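Local structure of uncharacterized protein (Yersinia pestis, 4RGI) at residues A[17-28]-A[38-49]. The protein is of unknown function, a small single-domain member of the KTSC family with an alpha-beta sandwich fold. Sequence-based numbering, arbitrary orientation.
Sequences IGYDPDNRMLEI and YLGVPERAHQNF
Leu-26 and Tyr-38 form an antiparallel hydrogen-bonded pair: Leu-26 N donates to Tyr-38 O at 2.9 Å and Tyr-38 N to Leu-26 O at 2.7 Å, both nearly straight. Beyond this pair the chain of 38-49 turns off through Gly-40, whose positive phi suits glycine, and Val-41 N closes on Arg-24 O at 2.9 Å. Helix 43-49, preceded by Pro-42 as N-cap, then runs back over the sheet at 159° to strand 17-20, their axes 9.6 Å apart. Tyr-19 meets the start of this helix. Its CG is anti to the backbone N (chi1 -177°), which carries the ring alongside the turn, where OH donates to Val-41 O at 2.6 Å with the oxygen near the ring plane. The His-46 ring lies almost parallel to that of Tyr-19 but slid along it, so Tyr-19 CB sits over the imidazole, 3.3 Å from its centroid, while His-46 CB lies over one face of the phenol ring, toward its rim. A water lies between His-46 NE2 and Ile-17 O. One turn on, Phe-49 takes Ile-17 CD1 centrally over one face, 3.6 Å from the ring centroid, and Ile-28 CD1 in plane at its edge. Leu-26 packs against both rings: CD1 touches His-46 CD2, CD2 rests against the edge of Phe-49, and CB meets Val-41 CG2. Ile-28 CD1 also touches the Tyr-38 ring. Phe-58 meets the ring of Phe-49, extending this apolar layer to helix 55-63. The arrangement is that of an alpha-beta sandwich: an antiparallel meander, with a G1 bulge at the 20-25 turn, packed on one face by the helix that follows its hairpin, with helix 55-63 completing the helical layer.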
# COMPACT_ATOMS: atom_id res chain seq x y z
N ILE A 17 -5.39 0.49 -2.84
CA ILE A 17 -3.96 0.77 -2.85
C ILE A 17 -3.68 1.81 -3.89
O ILE A 17 -4.12 1.66 -5.03
CB ILE A 17 -3.12 -0.48 -3.16
CG1 ILE A 17 -3.34 -1.57 -2.11
CG2 ILE A 17 -1.62 -0.14 -3.22
CD1 ILE A 17 -2.73 -2.91 -2.51
N GLY A 18 -2.93 2.85 -3.53
CA GLY A 18 -2.51 3.84 -4.50
C GLY A 18 -1.01 4.07 -4.45
O GLY A 18 -0.37 3.75 -3.46
N TYR A 19 -0.45 4.60 -5.54
CA TYR A 19 0.98 4.87 -5.57
C TYR A 19 1.25 6.16 -6.33
O TYR A 19 0.68 6.40 -7.41
CB TYR A 19 1.74 3.71 -6.18
CG TYR A 19 3.24 3.89 -6.18
CD1 TYR A 19 3.97 3.78 -5.00
CD2 TYR A 19 3.93 4.18 -7.34
CE1 TYR A 19 5.36 3.96 -4.99
CE2 TYR A 19 5.32 4.34 -7.35
CZ TYR A 19 6.02 4.25 -6.17
OH TYR A 19 7.40 4.42 -6.19
N ASP A 20 2.10 7.00 -5.74
CA ASP A 20 2.51 8.27 -6.33
C ASP A 20 3.97 8.13 -6.74
O ASP A 20 4.86 8.18 -5.90
CB ASP A 20 2.31 9.39 -5.31
CG ASP A 20 2.69 10.77 -5.83
OD1 ASP A 20 3.19 10.89 -6.97
OD2 ASP A 20 2.48 11.73 -5.07
N PRO A 21 4.23 7.92 -8.04
CA PRO A 21 5.60 7.65 -8.49
C PRO A 21 6.53 8.84 -8.27
O PRO A 21 7.73 8.64 -8.11
CB PRO A 21 5.42 7.36 -9.98
CG PRO A 21 4.19 8.08 -10.35
CD PRO A 21 3.28 8.00 -9.17
N ASP A 22 5.98 10.05 -8.23
CA ASP A 22 6.80 11.24 -8.05
C ASP A 22 7.37 11.34 -6.64
O ASP A 22 8.56 11.59 -6.48
CB ASP A 22 5.98 12.49 -8.38
CG ASP A 22 5.53 12.53 -9.83
OD1 ASP A 22 6.23 11.94 -10.69
OD2 ASP A 22 4.48 13.15 -10.11
N ASN A 23 6.53 11.13 -5.64
CA ASN A 23 6.96 11.23 -4.25
C ASN A 23 7.39 9.88 -3.68
O ASN A 23 7.76 9.78 -2.52
CB ASN A 23 5.85 11.81 -3.39
CG ASN A 23 5.24 13.07 -3.99
OD1 ASN A 23 5.89 13.76 -4.77
ND2 ASN A 23 3.99 13.36 -3.63
N ARG A 24 7.32 8.84 -4.52
CA ARG A 24 7.60 7.46 -4.10
C ARG A 24 6.79 7.09 -2.86
O ARG A 24 7.31 6.52 -1.90
CB ARG A 24 9.08 7.26 -3.83
CG ARG A 24 10.01 7.89 -4.85
CD ARG A 24 9.88 7.33 -6.25
NE ARG A 24 11.09 7.60 -7.04
CZ ARG A 24 11.44 8.80 -7.52
NH1 ARG A 24 10.68 9.86 -7.29
NH2 ARG A 24 12.56 8.93 -8.22
N MSE A 25 5.50 7.39 -2.92
CA MSE A 25 4.62 7.20 -1.78
C MSE A 25 3.54 6.17 -2.08
O MSE A 25 2.92 6.21 -3.14
CB MSE A 25 4.00 8.53 -1.40
CG MSE A 25 3.13 8.51 -0.16
SE MSE A 25 2.83 10.35 0.37
CE MSE A 25 1.52 10.84 -1.00
N LEU A 26 3.33 5.24 -1.14
CA LEU A 26 2.36 4.18 -1.29
C LEU A 26 1.23 4.43 -0.31
O LEU A 26 1.50 4.68 0.85
CB LEU A 26 3.00 2.83 -1.00
CG LEU A 26 2.12 1.60 -1.05
CD1 LEU A 26 1.83 1.22 -2.50
CD2 LEU A 26 2.86 0.50 -0.36
N GLU A 27 -0.02 4.36 -0.76
CA GLU A 27 -1.14 4.61 0.15
C GLU A 27 -1.99 3.35 0.24
O GLU A 27 -2.40 2.79 -0.77
CB GLU A 27 -1.97 5.80 -0.32
CG GLU A 27 -2.93 6.34 0.72
CD GLU A 27 -3.52 7.69 0.30
OE1 GLU A 27 -2.86 8.73 0.49
OE2 GLU A 27 -4.63 7.68 -0.26
N ILE A 28 -2.23 2.90 1.47
CA ILE A 28 -2.98 1.66 1.67
C ILE A 28 -4.20 1.96 2.53
O ILE A 28 -4.06 2.48 3.63
CB ILE A 28 -2.14 0.59 2.37
CG1 ILE A 28 -0.83 0.34 1.61
CG2 ILE A 28 -2.96 -0.70 2.49
CD1 ILE A 28 0.03 -0.73 2.24
N TYR A 38 2.95 5.13 3.12
CA TYR A 38 4.28 4.56 3.31
C TYR A 38 5.24 5.33 2.43
O TYR A 38 4.99 5.51 1.25
CB TYR A 38 4.31 3.07 2.96
CG TYR A 38 3.56 2.24 3.98
CD1 TYR A 38 4.25 1.62 5.02
CD2 TYR A 38 2.18 2.13 3.95
CE1 TYR A 38 3.58 0.88 5.99
CE2 TYR A 38 1.49 1.39 4.92
CZ TYR A 38 2.20 0.78 5.93
OH TYR A 38 1.53 0.04 6.89
N LEU A 39 6.34 5.79 3.02
CA LEU A 39 7.19 6.75 2.33
C LEU A 39 8.43 6.07 1.81
O LEU A 39 8.97 5.19 2.46
CB LEU A 39 7.58 7.89 3.26
CG LEU A 39 6.41 8.61 3.91
CD1 LEU A 39 6.95 9.75 4.74
CD2 LEU A 39 5.51 9.14 2.84
N GLY A 40 8.87 6.48 0.63
CA GLY A 40 10.12 5.98 0.10
C GLY A 40 10.00 4.57 -0.43
O GLY A 40 10.91 3.79 -0.29
N VAL A 41 8.87 4.28 -1.06
CA VAL A 41 8.59 2.97 -1.63
C VAL A 41 8.89 2.98 -3.11
O VAL A 41 8.35 3.80 -3.85
CB VAL A 41 7.11 2.58 -1.38
CG1 VAL A 41 6.78 1.24 -2.00
CG2 VAL A 41 6.83 2.56 0.11
N PRO A 42 9.76 2.06 -3.57
CA PRO A 42 10.13 2.01 -4.98
C PRO A 42 8.99 1.51 -5.86
O PRO A 42 8.16 0.73 -5.42
CB PRO A 42 11.31 1.03 -5.01
CG PRO A 42 11.11 0.18 -3.83
CD PRO A 42 10.49 1.05 -2.78
N GLU A 43 8.97 1.95 -7.11
CA GLU A 43 7.87 1.60 -7.99
C GLU A 43 7.77 0.09 -8.20
O GLU A 43 6.67 -0.44 -8.29
CB GLU A 43 8.03 2.32 -9.34
CG GLU A 43 6.90 2.05 -10.31
CD GLU A 43 7.01 2.88 -11.58
OE1 GLU A 43 7.89 3.76 -11.65
OE2 GLU A 43 6.22 2.64 -12.52
N ARG A 44 8.90 -0.61 -8.24
CA ARG A 44 8.87 -2.06 -8.41
C ARG A 44 8.09 -2.74 -7.28
O ARG A 44 7.40 -3.72 -7.52
CB ARG A 44 10.28 -2.62 -8.49
CG ARG A 44 10.36 -4.14 -8.67
CD ARG A 44 9.58 -4.60 -9.91
NE ARG A 44 9.78 -6.03 -10.15
CZ ARG A 44 9.13 -6.72 -11.09
NH1 ARG A 44 8.25 -6.13 -11.87
NH2 ARG A 44 9.36 -8.01 -11.24
N ALA A 45 8.20 -2.20 -6.07
CA ALA A 45 7.48 -2.75 -4.92
C ALA A 45 6.00 -2.62 -5.13
O ALA A 45 5.24 -3.53 -4.81
CB ALA A 45 7.87 -2.02 -3.63
N HIS A 46 5.58 -1.48 -5.66
CA HIS A 46 4.17 -1.26 -5.87
C HIS A 46 3.65 -2.22 -6.93
O HIS A 46 2.59 -2.78 -6.78
CB HIS A 46 3.89 0.17 -6.27
CG HIS A 46 2.50 0.39 -6.74
ND1 HIS A 46 2.19 0.76 -8.03
CD2 HIS A 46 1.31 0.26 -6.10
CE1 HIS A 46 0.88 0.87 -8.16
NE2 HIS A 46 0.32 0.56 -7.01
N GLN A 47 4.41 -2.39 -8.02
CA GLN A 47 3.99 -3.31 -9.07
C GLN A 47 3.85 -4.73 -8.53
O GLN A 47 2.85 -5.39 -8.79
CB GLN A 47 4.99 -3.28 -10.23
CG GLN A 47 4.98 -2.01 -11.04
CD GLN A 47 6.06 -2.03 -12.08
OE1 GLN A 47 6.99 -2.83 -11.99
NE2 GLN A 47 5.95 -1.17 -13.08
N ASN A 48 4.83 -5.20 -7.76
CA ASN A 48 4.74 -6.53 -7.16
C ASN A 48 3.57 -6.68 -6.17
O ASN A 48 2.99 -7.76 -6.05
CB ASN A 48 6.04 -6.89 -6.45
CG ASN A 48 7.18 -7.14 -7.40
OD1 ASN A 48 6.97 -7.34 -8.61
ND2 ASN A 48 8.39 -7.14 -6.87
N PHE A 49 3.27 -5.61 -5.45
CA PHE A 49 2.13 -5.56 -4.54
C PHE A 49 0.85 -5.81 -5.32
O PHE A 49 0.02 -6.62 -4.92
CB PHE A 49 2.06 -4.18 -3.87
CG PHE A 49 1.26 -4.13 -2.57
CD1 PHE A 49 0.62 -5.24 -2.04
CD2 PHE A 49 1.18 -2.93 -1.89
CE1 PHE A 49 -0.09 -5.14 -0.84
CE2 PHE A 49 0.47 -2.82 -0.68
CZ PHE A 49 -0.18 -3.93 -0.16
O HOH W 1 -2.27 1.36 -7.31
O HOH W 2 7.63 9.14 -0.06